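Local coordinates for protein adenylation domain (Streptomyces sp., PDB 5N9W) that is an adenylation domain of the ANL superfamily, in which a large AMP-binding part is joined to a small C-terminal domain, at residues Q256-F261 against E286-A291; I313-V318 against R400-G405; D437-V442 against A451-H456. All coordinates share one frame; numbering follows the deposited sequence.

Interaction 1 (Q256-F261 against E286-A291); sequences QTPTAF and EKLTPA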
ATOM      1  N   GLN A 256       4.667  -4.904  -6.041  1.00 23.02           N
ATOM      2  CA  GLN A 256       4.014  -4.010  -7.012  1.00 23.01           C
ATOM      3  C   GLN A 256       2.532  -3.821  -6.737  1.00 22.33           C
ATOM      4  O   GLN A 256       1.882  -4.666  -6.142  1.00 21.12           O
ATOM      5  CB  GLN A 256       4.174  -4.540  -8.438  1.00 23.86           C
ATOM      6  CG  GLN A 256       5.603  -4.600  -8.948  1.00 25.56           C
ATOM      7  CD  GLN A 256       6.040  -3.315  -9.606  1.00 25.60           C
ATOM      8  OE1 GLN A 256       5.973  -3.193 -10.813  1.00 27.61           O
ATOM      9  NE2 GLN A 256       6.471  -2.348  -8.817  1.00 26.00           N
ATOM     10  N   THR A 257       2.017  -2.684  -7.182  1.00 23.21           N
ATOM     11  CA  THR A 257       0.595  -2.471  -7.400  1.00 22.28           C
ATOM     12  C   THR A 257       0.328  -2.877  -8.849  1.00 23.33           C
ATOM     13  O   THR A 257       1.257  -2.919  -9.647  1.00 23.32           O
ATOM     14  CB  THR A 257       0.185  -1.016  -7.162  1.00 21.62           C
ATOM     15  OG1 THR A 257       0.799  -0.191  -8.145  1.00 21.95           O
ATOM     16  CG2 THR A 257       0.620  -0.551  -5.805  1.00 22.01           C
ATOM     17  N   PRO A 258      -0.934  -3.208  -9.185  1.00 25.15           N
ATOM     18  CA  PRO A 258      -1.306  -3.641 -10.539  1.00 28.02           C
ATOM     19  C   PRO A 258      -1.024  -2.636 -11.646  1.00 24.40           C
ATOM     20  O   PRO A 258      -0.666  -3.029 -12.751  1.00 23.25           O
ATOM     21  CB  PRO A 258      -2.803  -3.875 -10.412  1.00 30.75           C
ATOM     22  CG  PRO A 258      -2.968  -4.320  -9.016  1.00 30.53           C
ATOM     23  CD  PRO A 258      -2.030  -3.447  -8.233  1.00 25.01           C
ATOM     24  N   THR A 259      -1.190  -1.358 -11.350  1.00 25.90           N
ATOM     25  CA  THR A 259      -0.906  -0.309 -12.315  1.00 27.64           C
ATOM     26  C   THR A 259       0.577  -0.265 -12.652  1.00 27.76           C
ATOM     27  O   THR A 259       0.966  -0.150 -13.803  1.00 27.57           O
ATOM     28  CB  THR A 259      -1.352   1.078 -11.780  1.00 40.98           C
ATOM     29  OG1 THR A 259      -2.668   0.977 -11.207  1.00 32.46           O
ATOM     30  CG2 THR A 259      -1.359   2.103 -12.912  1.00 33.04           C
ATOM     31  N   ALA A 260       1.409  -0.362 -11.631  1.00 28.99           N
ATOM     32  CA  ALA A 260       2.841  -0.282 -11.835  1.00 28.05           C
ATOM     33  C   ALA A 260       3.340  -1.528 -12.567  1.00 27.77           C
ATOM     34  O   ALA A 260       4.232  -1.443 -13.406  1.00 26.43           O
ATOM     35  CB  ALA A 260       3.546  -0.108 -10.515  1.00 27.41           C
ATOM     36  N   PHE A 261       2.722  -2.668 -12.269  1.00 28.13           N
ATOM     37  CA  PHE A 261       3.128  -3.955 -12.821  1.00 29.36           C
ATOM     38  C   PHE A 261       2.861  -4.096 -14.314  1.00 28.78           C
ATOM     39  O   PHE A 261       3.619  -4.747 -15.030  1.00 29.19           O
ATOM     40  CB  PHE A 261       2.433  -5.083 -12.072  1.00 29.93           C
ATOM     41  CG  PHE A 261       2.854  -6.453 -12.517  1.00 32.98           C
ATOM     42  CD1 PHE A 261       4.090  -6.962 -12.155  1.00 34.03           C
ATOM     43  CD2 PHE A 261       2.010  -7.241 -13.276  1.00 35.61           C
ATOM     44  CE1 PHE A 261       4.476  -8.218 -12.540  1.00 36.10           C
ATOM     45  CE2 PHE A 261       2.395  -8.512 -13.676  1.00 37.32           C
ATOM     46  CZ  PHE A 261       3.630  -8.997 -13.310  1.00 36.71           C
ATOM     47  N   GLU A 286      -4.477  -1.646  -5.452  1.00 37.73           N
ATOM     48  CA  GLU A 286      -5.786  -1.879  -6.054  1.00 36.01           C
ATOM     49  C   GLU A 286      -6.065  -3.373  -6.244  1.00 37.85           C
ATOM     50  O   GLU A 286      -5.166  -4.195  -6.123  1.00 39.75           O
ATOM     51  CB  GLU A 286      -5.883  -1.155  -7.392  1.00 37.11           C
ATOM     52  CG  GLU A 286      -5.049   0.109  -7.460  1.00 40.11           C
ATOM     53  CD  GLU A 286      -4.032   0.096  -8.595  1.00 43.72           C
ATOM     54  OE1 GLU A 286      -4.365  -0.399  -9.683  1.00 44.05           O
ATOM     55  OE2 GLU A 286      -2.900   0.589  -8.404  1.00 46.63           O
ATOM     56  N   LYS A 287      -7.323  -3.706  -6.512  1.00 40.50           N
ATOM     57  CA  LYS A 287      -7.725  -5.050  -6.904  1.00 39.89           C
ATOM     58  C   LYS A 287      -6.924  -5.519  -8.101  1.00 38.07           C
ATOM     59  O   LYS A 287      -6.724  -4.766  -9.046  1.00 36.01           O
ATOM     60  CB  LYS A 287      -9.211  -5.079  -7.249  1.00 42.30           C
ATOM     61  CG  LYS A 287      -9.765  -6.443  -7.626  1.00 45.70           C
ATOM     62  CD  LYS A 287     -10.689  -6.335  -8.835  1.00 48.13           C
ATOM     63  CE  LYS A 287     -11.461  -5.026  -8.831  1.00 49.10           C
ATOM     64  NZ  LYS A 287     -11.872  -4.619 -10.203  1.00 53.68           N
ATOM     65  N   LEU A 288      -6.474  -6.767  -8.061  1.00 35.25           N
ATOM     66  CA  LEU A 288      -5.709  -7.347  -9.160  1.00 35.82           C
ATOM     67  C   LEU A 288      -6.617  -8.157 -10.095  1.00 33.05           C
ATOM     68  O   LEU A 288      -7.317  -9.053  -9.650  1.00 30.65           O
ATOM     69  CB  LEU A 288      -4.595  -8.235  -8.604  1.00 33.73           C
ATOM     70  CG  LEU A 288      -3.662  -9.015  -9.528  1.00 33.58           C
ATOM     71  CD1 LEU A 288      -2.571  -8.123 -10.037  1.00 32.90           C
ATOM     72  CD2 LEU A 288      -3.083 -10.224  -8.797  1.00 34.18           C
ATOM     73  N   THR A 289      -6.609  -7.834 -11.383  1.00 32.13           N
ATOM     74  CA  THR A 289      -7.353  -8.599 -12.375  1.00 31.64           C
ATOM     75  C   THR A 289      -6.432  -9.577 -13.087  1.00 31.94           C
ATOM     76  O   THR A 289      -5.275  -9.265 -13.333  1.00 32.84           O
ATOM     77  CB  THR A 289      -7.997  -7.680 -13.427  1.00 31.00           C
ATOM     78  OG1 THR A 289      -7.074  -6.650 -13.777  1.00 30.00           O
ATOM     79  CG2 THR A 289      -9.247  -7.039 -12.895  1.00 30.86           C
ATOM     80  N   PRO A 290      -6.940 -10.769 -13.424  1.00 39.56           N
ATOM     81  CA  PRO A 290      -6.149 -11.681 -14.251  1.00 31.36           C
ATOM     82  C   PRO A 290      -5.541 -10.993 -15.467  1.00 33.70           C
ATOM     83  O   PRO A 290      -4.429 -11.324 -15.840  1.00 35.31           O
ATOM     84  CB  PRO A 290      -7.175 -12.733 -14.657  1.00 31.35           C
ATOM     85  CG  PRO A 290      -8.073 -12.817 -13.481  1.00 30.59           C
ATOM     86  CD  PRO A 290      -8.194 -11.401 -12.969  1.00 35.87           C
ATOM     87  N   ALA A 291      -6.229 -10.009 -16.036  1.00 36.38           N
ATOM     88  CA  ALA A 291      -5.766  -9.356 -17.262  1.00 36.12           C
ATOM     89  C   ALA A 291      -4.384  -8.695 -17.196  1.00 34.52           C
ATOM     90  O   ALA A 291      -3.684  -8.673 -18.204  1.00 34.20           O
ATOM     91  CB  ALA A 291      -6.785  -8.333 -17.709  1.00 34.32           C
TER
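Glu286 reaches the first turn of a helix by laying its side chain past Pro258 and ending at Thr259, a clear case of an acidic group settling beside a helix start. From CB the chain leaves with CG beside the backbone N and anti to the carbonyl carbon (chi1 -30°), and a bend at chi2 then turns it toward the helix. CB and CG run past the proline in the opposite sense to its own side chain. Glu286 CD is the first atom of the chain to come near the helix, 3.1 Å from Thr259 OG1, with Pro258 CD farther off at 4.1 Å. Glu286 OE1 accepts a hydrogen bond of 2.7 Å from Thr259 OG1, which comes to its syn side, 25° out of the carboxylate plane. The same hydroxyl oxygen, Thr259 OG1, lies 2.8 Å from Glu286 OE2, and OE2 also approaches Thr257 CB at 3.7 Å. Thr257 is the N-cap residue of helix 258-271, and its carbonyl O takes the bond from Phe261 N that closes the first turn.

Helix 258-271 forms the crossover of a beta-alpha-beta unit, linking neighbouring parallel strands 253-256 and 280-283, and residues 286-291 follow the second strand. A carboxylate next to the helix N-terminus is probably favoured by the positive end of the helix dipole. Pro258 CG packs against the backbone, 3.6 Å from Glu286 O and 3.8 Å from Lys287 O. It also makes the apolar contact, touching Leu288 CD1 at 4.0 Å. Leu288 also packs on Phe283 of the second strand, and its carbonyl O is held by Ser335 OG. From the C-terminal part of the chain, Lys515 touches Glu286 and Arg510 touches Thr259.

Interaction 2 (I313-V318 against R400-G405); sequences ITETTV and RYYHSG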
ATOM      1  N   ILE A 313      -5.387  -3.806   4.018  1.00 23.87           N
ATOM      2  CA  ILE A 313      -5.769  -2.469   4.390  1.00 24.35           C
ATOM      3  C   ILE A 313      -4.824  -1.947   5.446  1.00 22.87           C
ATOM      4  O   ILE A 313      -4.331  -2.707   6.280  1.00 22.13           O
ATOM      5  CB  ILE A 313      -7.191  -2.434   4.914  1.00 27.63           C
ATOM      6  CG1 ILE A 313      -7.577  -3.829   5.393  1.00 28.22           C
ATOM      7  CG2 ILE A 313      -8.133  -2.007   3.805  1.00 30.65           C
ATOM      8  CD1 ILE A 313      -8.837  -3.872   6.204  1.00 26.91           C
ATOM      9  N   THR A 314      -4.575  -0.648   5.396  1.00 22.08           N
ATOM     10  CA  THR A 314      -3.801   0.053   6.401  1.00 22.75           C
ATOM     11  C   THR A 314      -4.230  -0.330   7.818  1.00 24.57           C
ATOM     12  O   THR A 314      -3.390  -0.697   8.650  1.00 22.00           O
ATOM     13  CB  THR A 314      -3.939   1.556   6.191  1.00 23.70           C
ATOM     14  OG1 THR A 314      -3.981   1.807   4.784  1.00 34.07           O
ATOM     15  CG2 THR A 314      -2.777   2.312   6.784  1.00 23.92           C
ATOM     16  N   GLU A 315      -5.546  -0.324   8.059  1.00 21.23           N
ATOM     17  CA  GLU A 315      -6.101  -0.570   9.383  1.00 19.98           C
ATOM     18  C   GLU A 315      -5.810  -1.953   9.945  1.00 18.83           C
ATOM     19  O   GLU A 315      -6.054  -2.198  11.109  1.00 19.37           O
ATOM     20  CB  GLU A 315      -7.627  -0.334   9.365  1.00 24.28           C
ATOM     21  CG  GLU A 315      -8.051   1.127   9.144  1.00 21.65           C
ATOM     22  CD  GLU A 315      -8.126   1.537   7.675  1.00 22.10           C
ATOM     23  OE1 GLU A 315      -7.891   0.709   6.774  1.00 22.31           O
ATOM     24  OE2 GLU A 315      -8.432   2.712   7.420  1.00 32.05           O
ATOM     25  N   THR A 316      -5.273  -2.856   9.134  1.00 21.19           N
ATOM     26  CA  THR A 316      -4.899  -4.190   9.605  1.00 17.68           C
ATOM     27  C   THR A 316      -3.443  -4.548   9.227  1.00 17.80           C
ATOM     28  O   THR A 316      -3.117  -5.706   8.949  1.00 17.71           O
ATOM     29  CB  THR A 316      -5.861  -5.273   9.060  1.00 17.54           C
ATOM     30  OG1 THR A 316      -5.845  -5.279   7.633  1.00 19.98           O
ATOM     31  CG2 THR A 316      -7.276  -5.026   9.515  1.00 18.04           C
ATOM     32  N   THR A 317      -2.578  -3.539   9.230  1.00 17.69           N
ATOM     33  CA  THR A 317      -1.151  -3.675   8.926  1.00 17.70           C
ATOM     34  C   THR A 317      -0.722  -4.232   7.579  1.00 18.04           C
ATOM     35  O   THR A 317      -0.253  -5.348   7.478  1.00 20.42           O
ATOM     36  CB  THR A 317      -0.408  -4.550   9.990  1.00 18.27           C
ATOM     37  OG1 THR A 317      -0.849  -4.201  11.302  1.00 17.73           O
ATOM     38  CG2 THR A 317       1.101  -4.333   9.922  1.00 18.16           C
ATOM     39  N   VAL A 318      -0.909  -3.444   6.536  1.00 18.31           N
ATOM     40  CA  VAL A 318      -0.419  -3.769   5.201  1.00 18.84           C
ATOM     41  C   VAL A 318      -1.150  -4.946   4.534  1.00 19.46           C
ATOM     42  O   VAL A 318      -1.804  -4.752   3.514  1.00 20.70           O
ATOM     43  CB  VAL A 318       1.068  -4.067   5.181  1.00 19.61           C
ATOM     44  CG1 VAL A 318       1.537  -4.185   3.767  1.00 19.52           C
ATOM     45  CG2 VAL A 318       1.821  -2.958   5.906  1.00 19.45           C
ATOM     46  N   ARG A 400     -12.410  -8.412  18.384  1.00 41.60           N
ATOM     47  CA  ARG A 400     -12.649  -7.041  18.015  1.00 36.68           C
ATOM     48  C   ARG A 400     -12.432  -6.944  16.522  1.00 34.17           C
ATOM     49  O   ARG A 400     -11.342  -7.190  16.037  1.00 38.41           O
ATOM     50  CB  ARG A 400     -11.720  -6.129  18.786  1.00 37.99           C
ATOM     51  CG  ARG A 400     -11.918  -4.688  18.533  1.00 36.19           C
ATOM     52  CD  ARG A 400     -10.975  -3.957  19.413  1.00 40.65           C
ATOM     53  NE  ARG A 400     -10.778  -2.597  18.956  1.00 42.54           N
ATOM     54  CZ  ARG A 400      -9.797  -2.221  18.147  1.00 41.25           C
ATOM     55  NH1 ARG A 400      -8.900  -3.102  17.710  1.00 40.53           N
ATOM     56  NH2 ARG A 400      -9.707  -0.955  17.789  1.00 42.87           N
ATOM     57  N   TYR A 401     -13.481  -6.613  15.790  1.00 34.65           N
ATOM     58  CA  TYR A 401     -13.454  -6.677  14.341  1.00 30.02           C
ATOM     59  C   TYR A 401     -13.212  -5.313  13.734  1.00 32.07           C
ATOM     60  O   TYR A 401     -13.604  -4.308  14.310  1.00 38.97           O
ATOM     61  CB  TYR A 401     -14.763  -7.264  13.826  1.00 29.46           C
ATOM     62  CG  TYR A 401     -14.891  -8.743  14.069  1.00 35.24           C
ATOM     63  CD1 TYR A 401     -14.293  -9.651  13.210  1.00 32.20           C
ATOM     64  CD2 TYR A 401     -15.601  -9.238  15.156  1.00 35.15           C
ATOM     65  CE1 TYR A 401     -14.388 -10.999  13.414  1.00 27.99           C
ATOM     66  CE2 TYR A 401     -15.715 -10.600  15.364  1.00 32.68           C
ATOM     67  CZ  TYR A 401     -15.098 -11.477  14.489  1.00 38.01           C
ATOM     68  OH  TYR A 401     -15.186 -12.846  14.687  1.00 34.44           O
ATOM     69  N   TYR A 402     -12.525  -5.270  12.598  1.00 31.64           N
ATOM     70  CA  TYR A 402     -12.514  -4.069  11.783  1.00 26.43           C
ATOM     71  C   TYR A 402     -13.380  -4.333  10.565  1.00 30.57           C
ATOM     72  O   TYR A 402     -13.351  -5.434   9.991  1.00 27.63           O
ATOM     73  CB  TYR A 402     -11.103  -3.671  11.366  1.00 21.68           C
ATOM     74  CG  TYR A 402     -11.083  -2.611  10.293  1.00 21.09           C
ATOM     75  CD1 TYR A 402     -11.243  -1.259  10.602  1.00 18.30           C
ATOM     76  CD2 TYR A 402     -10.916  -2.970   8.969  1.00 18.32           C
ATOM     77  CE1 TYR A 402     -11.232  -0.311   9.619  1.00 20.25           C
ATOM     78  CE2 TYR A 402     -10.899  -2.054   7.996  1.00 17.55           C
ATOM     79  CZ  TYR A 402     -11.052  -0.725   8.299  1.00 29.72           C
ATOM     80  OH  TYR A 402     -11.020   0.162   7.245  1.00 26.61           O
ATOM     81  N   HIS A 403     -14.154  -3.323  10.187  1.00 28.34           N
ATOM     82  CA  HIS A 403     -15.069  -3.406   9.069  1.00 30.41           C
ATOM     83  C   HIS A 403     -14.415  -2.828   7.831  1.00 29.90           C
ATOM     84  O   HIS A 403     -14.326  -1.608   7.676  1.00 28.29           O
ATOM     85  CB  HIS A 403     -16.371  -2.646   9.362  1.00 37.71           C
ATOM     86  CG  HIS A 403     -17.087  -3.099  10.591  1.00 32.50           C
ATOM     87  ND1 HIS A 403     -16.445  -3.676  11.662  1.00 40.16           N
ATOM     88  CD2 HIS A 403     -18.396  -3.051  10.924  1.00 32.96           C
ATOM     89  CE1 HIS A 403     -17.327  -3.975  12.597  1.00 35.28           C
ATOM     90  NE2 HIS A 403     -18.517  -3.601  12.174  1.00 34.79           N
ATOM     91  N   SER A 404     -13.974  -3.710   6.949  1.00 31.25           N
ATOM     92  CA  SER A 404     -13.287  -3.325   5.722  1.00 33.32           C
ATOM     93  C   SER A 404     -14.059  -2.358   4.825  1.00 34.48           C
ATOM     94  O   SER A 404     -13.474  -1.480   4.204  1.00 35.22           O
ATOM     95  CB  SER A 404     -12.949  -4.583   4.920  1.00 33.77           C
ATOM     96  OG  SER A 404     -13.919  -5.591   5.173  1.00 39.27           O
ATOM     97  N   GLY A 405     -15.368  -2.539   4.735  1.00 36.13           N
ATOM     98  CA  GLY A 405     -16.142  -1.814   3.750  1.00 35.83           C
ATOM     99  C   GLY A 405     -15.885  -2.389   2.368  1.00 38.68           C
ATOM    100  O   GLY A 405     -16.121  -1.726   1.355  1.00 40.99           O
TER
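Ile313, Glu315 and Thr316 gather round a single aromatic side chain, that of Tyr402. The apolar contacts come first: Ile313 CD1 approaches the ring obliquely and lies 3.3 Å from Tyr402 CE2, and the same methyl comes loosely near Ser404 CB. Thr316 CG2 adds a looser touch, 4.2 Å from Tyr402 CD2.

One face of the ring is taken by a CH-pi contact. Glu315 CB stands over the ring, 3.7 Å from the centroid of Tyr402 and 16° off the normal, and CG follows it across toward CE1. A bend at chi2 (85°) folds the rest of the chain along the phenol, bringing the carboxylate almost parallel to the ring, the two planes 11° apart.

The polar contacts lie at the end of the glutamate. Glu315 OE1 is 3.2 Å from Tyr402 OH, whereas OE2 is hydrogen-bonded to Tyr375 OH, a partner that helps fix the rotation of the carboxylate. Inside the turn, Ile313 O accepts from both Thr316 N, at 3.0 Å, and Thr316 OG1, the two donors arriving from the same face of its plane; this short 3-10 turn presents Glu315 to the tyrosine.

The turn belongs to the Tyr-Gly-x-Thr-Glu sequence, the A5 core motif of adenylation domains, and strand 401-410 carries the Gly-Asp-containing A7 motif, so the arrangement is that of two signature motifs packed together.

Interaction 3 (D437-V442 against A451-H456); sequences DVEAAV and AVVWVH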
ATOM      1  N   ASP A 437     -18.078  -2.434 -11.930  1.00 41.11           N
ATOM      2  CA  ASP A 437     -18.490  -3.086 -13.178  1.00 37.68           C
ATOM      3  C   ASP A 437     -18.449  -2.141 -14.384  1.00 36.93           C
ATOM      4  O   ASP A 437     -18.035  -2.528 -15.469  1.00 37.04           O
ATOM      5  CB  ASP A 437     -19.897  -3.656 -13.038  1.00 39.50           C
ATOM      6  CG  ASP A 437     -19.965  -4.835 -12.090  1.00 45.50           C
ATOM      7  OD1 ASP A 437     -18.984  -5.081 -11.349  1.00 48.70           O
ATOM      8  OD2 ASP A 437     -21.014  -5.507 -12.089  1.00 45.48           O
ATOM      9  N   VAL A 438     -18.877  -0.897 -14.193  1.00 39.26           N
ATOM     10  CA  VAL A 438     -18.773   0.107 -15.245  1.00 34.33           C
ATOM     11  C   VAL A 438     -17.306   0.317 -15.623  1.00 34.50           C
ATOM     12  O   VAL A 438     -16.954   0.333 -16.801  1.00 35.84           O
ATOM     13  CB  VAL A 438     -19.399   1.443 -14.807  1.00 33.03           C
ATOM     14  CG1 VAL A 438     -19.427   2.410 -15.959  1.00 32.13           C
ATOM     15  CG2 VAL A 438     -20.785   1.206 -14.281  1.00 33.14           C
ATOM     16  N   GLU A 439     -16.454   0.463 -14.610  1.00 34.59           N
ATOM     17  CA  GLU A 439     -15.010   0.647 -14.807  1.00 40.63           C
ATOM     18  C   GLU A 439     -14.386  -0.488 -15.630  1.00 30.12           C
ATOM     19  O   GLU A 439     -13.557  -0.254 -16.484  1.00 29.64           O
ATOM     20  CB  GLU A 439     -14.302   0.776 -13.446  1.00 33.34           C
ATOM     21  CG  GLU A 439     -14.125   2.221 -12.979  1.00 33.92           C
ATOM     22  CD  GLU A 439     -14.316   2.426 -11.473  1.00 38.67           C
ATOM     23  OE1 GLU A 439     -14.194   1.463 -10.695  1.00 46.25           O
ATOM     24  OE2 GLU A 439     -14.578   3.571 -11.065  1.00 37.65           O
ATOM     25  N   ALA A 440     -14.813  -1.713 -15.376  1.00 30.67           N
ATOM     26  CA  ALA A 440     -14.303  -2.868 -16.095  1.00 29.47           C
ATOM     27  C   ALA A 440     -14.684  -2.847 -17.577  1.00 34.08           C
ATOM     28  O   ALA A 440     -13.832  -3.003 -18.442  1.00 40.52           O
ATOM     29  CB  ALA A 440     -14.807  -4.118 -15.455  1.00 28.88           C
ATOM     30  N   ALA A 441     -15.964  -2.660 -17.864  1.00 29.40           N
ATOM     31  CA  ALA A 441     -16.440  -2.588 -19.238  1.00 30.28           C
ATOM     32  C   ALA A 441     -15.693  -1.561 -20.082  1.00 28.64           C
ATOM     33  O   ALA A 441     -15.373  -1.824 -21.231  1.00 27.69           O
ATOM     34  CB  ALA A 441     -17.906  -2.284 -19.249  1.00 28.41           C
ATOM     35  N   VAL A 442     -15.439  -0.383 -19.523  1.00 31.61           N
ATOM     36  CA  VAL A 442     -14.661   0.633 -20.233  1.00 33.77           C
ATOM     37  C   VAL A 442     -13.238   0.128 -20.422  1.00 36.15           C
ATOM     38  O   VAL A 442     -12.631   0.277 -21.486  1.00 34.16           O
ATOM     39  CB  VAL A 442     -14.628   1.973 -19.477  1.00 35.25           C
ATOM     40  CG1 VAL A 442     -13.979   3.056 -20.334  1.00 34.17           C
ATOM     41  CG2 VAL A 442     -16.020   2.396 -19.059  1.00 31.13           C
ATOM     42  N   ALA A 451      -9.518   3.282 -16.110  1.00 30.67           N
ATOM     43  CA  ALA A 451     -10.750   4.047 -16.081  1.00 30.90           C
ATOM     44  C   ALA A 451     -11.287   4.169 -14.667  1.00 29.48           C
ATOM     45  O   ALA A 451     -11.233   3.226 -13.902  1.00 28.55           O
ATOM     46  CB  ALA A 451     -11.805   3.413 -16.995  1.00 29.61           C
ATOM     47  N   VAL A 452     -11.823   5.336 -14.330  1.00 29.37           N
ATOM     48  CA  VAL A 452     -12.580   5.477 -13.097  1.00 29.34           C
ATOM     49  C   VAL A 452     -13.932   6.133 -13.399  1.00 29.17           C
ATOM     50  O   VAL A 452     -14.002   7.152 -14.070  1.00 28.38           O
ATOM     51  CB  VAL A 452     -11.805   6.280 -12.052  1.00 32.36           C
ATOM     52  CG1 VAL A 452     -11.484   7.659 -12.571  1.00 30.39           C
ATOM     53  CG2 VAL A 452     -12.580   6.357 -10.750  1.00 32.05           C
ATOM     54  N   VAL A 453     -15.015   5.522 -12.938  1.00 29.00           N
ATOM     55  CA  VAL A 453     -16.328   6.106 -13.147  1.00 30.47           C
ATOM     56  C   VAL A 453     -16.916   6.491 -11.801  1.00 34.78           C
ATOM     57  O   VAL A 453     -16.638   5.850 -10.777  1.00 28.41           O
ATOM     58  CB  VAL A 453     -17.281   5.154 -13.922  1.00 33.12           C
ATOM     59  CG1 VAL A 453     -16.521   4.399 -14.998  1.00 32.15           C
ATOM     60  CG2 VAL A 453     -17.945   4.176 -13.008  1.00 39.40           C
ATOM     61  N   TRP A 454     -17.690   7.572 -11.798  1.00 28.88           N
ATOM     62  CA  TRP A 454     -18.345   8.017 -10.574  1.00 28.33           C
ATOM     63  C   TRP A 454     -19.627   8.787 -10.838  1.00 31.17           C
ATOM     64  O   TRP A 454     -19.888   9.208 -11.961  1.00 31.05           O
ATOM     65  CB  TRP A 454     -17.407   8.877  -9.753  1.00 25.91           C
ATOM     66  CG  TRP A 454     -17.170  10.241 -10.299  1.00 28.82           C
ATOM     67  CD1 TRP A 454     -17.728  11.395  -9.859  1.00 24.06           C
ATOM     68  CD2 TRP A 454     -16.262  10.615 -11.359  1.00 25.79           C
ATOM     69  NE1 TRP A 454     -17.245  12.459 -10.578  1.00 22.92           N
ATOM     70  CE2 TRP A 454     -16.351  12.011 -11.507  1.00 25.23           C
ATOM     71  CE3 TRP A 454     -15.411   9.906 -12.202  1.00 22.03           C
ATOM     72  CZ2 TRP A 454     -15.610  12.713 -12.459  1.00 31.84           C
ATOM     73  CZ3 TRP A 454     -14.674  10.603 -13.148  1.00 21.92           C
ATOM     74  CH2 TRP A 454     -14.776  11.990 -13.271  1.00 25.49           C
ATOM     75  N   VAL A 455     -20.423   8.966  -9.791  1.00 30.39           N
ATOM     76  CA  VAL A 455     -21.599   9.812  -9.853  1.00 30.62           C
ATOM     77  C   VAL A 455     -21.231  11.247  -9.593  1.00 31.33           C
ATOM     78  O   VAL A 455     -20.793  11.579  -8.510  1.00 31.63           O
ATOM     79  CB  VAL A 455     -22.634   9.399  -8.827  1.00 30.89           C
ATOM     80  CG1 VAL A 455     -23.924  10.184  -9.044  1.00 35.98           C
ATOM     81  CG2 VAL A 455     -22.872   7.927  -8.935  1.00 32.23           C
ATOM     82  N   HIS A 456     -21.416  12.109 -10.572  1.00 32.80           N
ATOM     83  CA  HIS A 456     -21.034  13.497 -10.412  1.00 35.93           C
ATOM     84  C   HIS A 456     -22.269  14.415 -10.269  1.00 38.81           C
ATOM     85  O   HIS A 456     -23.242  14.254 -11.002  1.00 37.09           O
ATOM     86  CB  HIS A 456     -20.177  13.879 -11.605  1.00 35.90           C
ATOM     87  CG  HIS A 456     -19.484  15.187 -11.466  1.00 37.46           C
ATOM     88  ND1 HIS A 456     -19.900  16.308 -12.142  1.00 39.88           N
ATOM     89  CD2 HIS A 456     -18.395  15.554 -10.749  1.00 37.35           C
ATOM     90  CE1 HIS A 456     -19.106  17.317 -11.843  1.00 39.60           C
ATOM     91  NE2 HIS A 456     -18.182  16.887 -11.005  1.00 39.03           N
TER
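Val438 and Glu439 bring helix 435-443 down on strand 448-457, a helix-on-sheet packing in the small alpha/beta C-terminal domain of the ANL enzymes. The strand lies at the edge of a three-stranded sheet and pairs antiparallel with 462-471. Helix and strand axes approach to 7.3 Å and run at 142° to each other. Because residues alternate along the strand, Ala451 and Val453 face this helix, while Val452 and Trp454 point away and touch helix 518-528 on the other face of the sheet.

The tight part of the contact is made by Val438 and Glu439. Among the apolar contacts, Val438 against Val453 is the closer: Val438 CB is 3.6 Å from Val453 CG2, and its CG1 lies against both methyls of Val453, the two branched side chains crossing at a slant. Val438 also touches Leu493 and Pro499. Farther along the helix, Val442 makes a lighter contact, its CG1 4.0 Å from Ala451 CB, with Cys467 of the next strand also touching Val442. The outer side of the helix is the loose one: Asp437 projects away from the strand and is exposed to solvent, and Ala440 also faces outward.

Glu439 is the polar exception within this buried surface. Bent at chi2 (142°), it carries its CG to 3.2 Å from Ala451 O and sets the carboxylate beside the strand backbone. Val453 N donates to Glu439 OE2 at 2.7 Å and 157°, meeting the anti lone pair of that oxygen. The same oxygen forms a salt bridge with Arg518 NH2, so two donors grip it and the buried charge is probably compensated. Glu439 OE2 also lies 3.1 Å from Val453 O, a close approach of two acceptors, not a bond, that Arg518 may ease, since its NE makes a weak hydrogen bond to that carbonyl oxygen.

The three contacts follow one another along the chain without touching. Interactions 1 and 2 both border the large mixed sheet: interaction 1 flanks strands 253-256 and 280-283, whereas interaction 2 joins the loop after strand 306-309 to strand 401-410. Their centres are about 21 Å apart and their nearest atoms about 10 Å. Interaction 3 lies within the C-terminal domain, its centre about 17 Å from that of interaction 1 and about 25 Å from that of interaction 2. The closest approach is between interactions 1 and 3, about 6 Å at the nearest atoms, and Arg510 and Lys515, from the C-terminal part of the chain, touch interaction 1 directly, bringing the two parts of the enzyme together there.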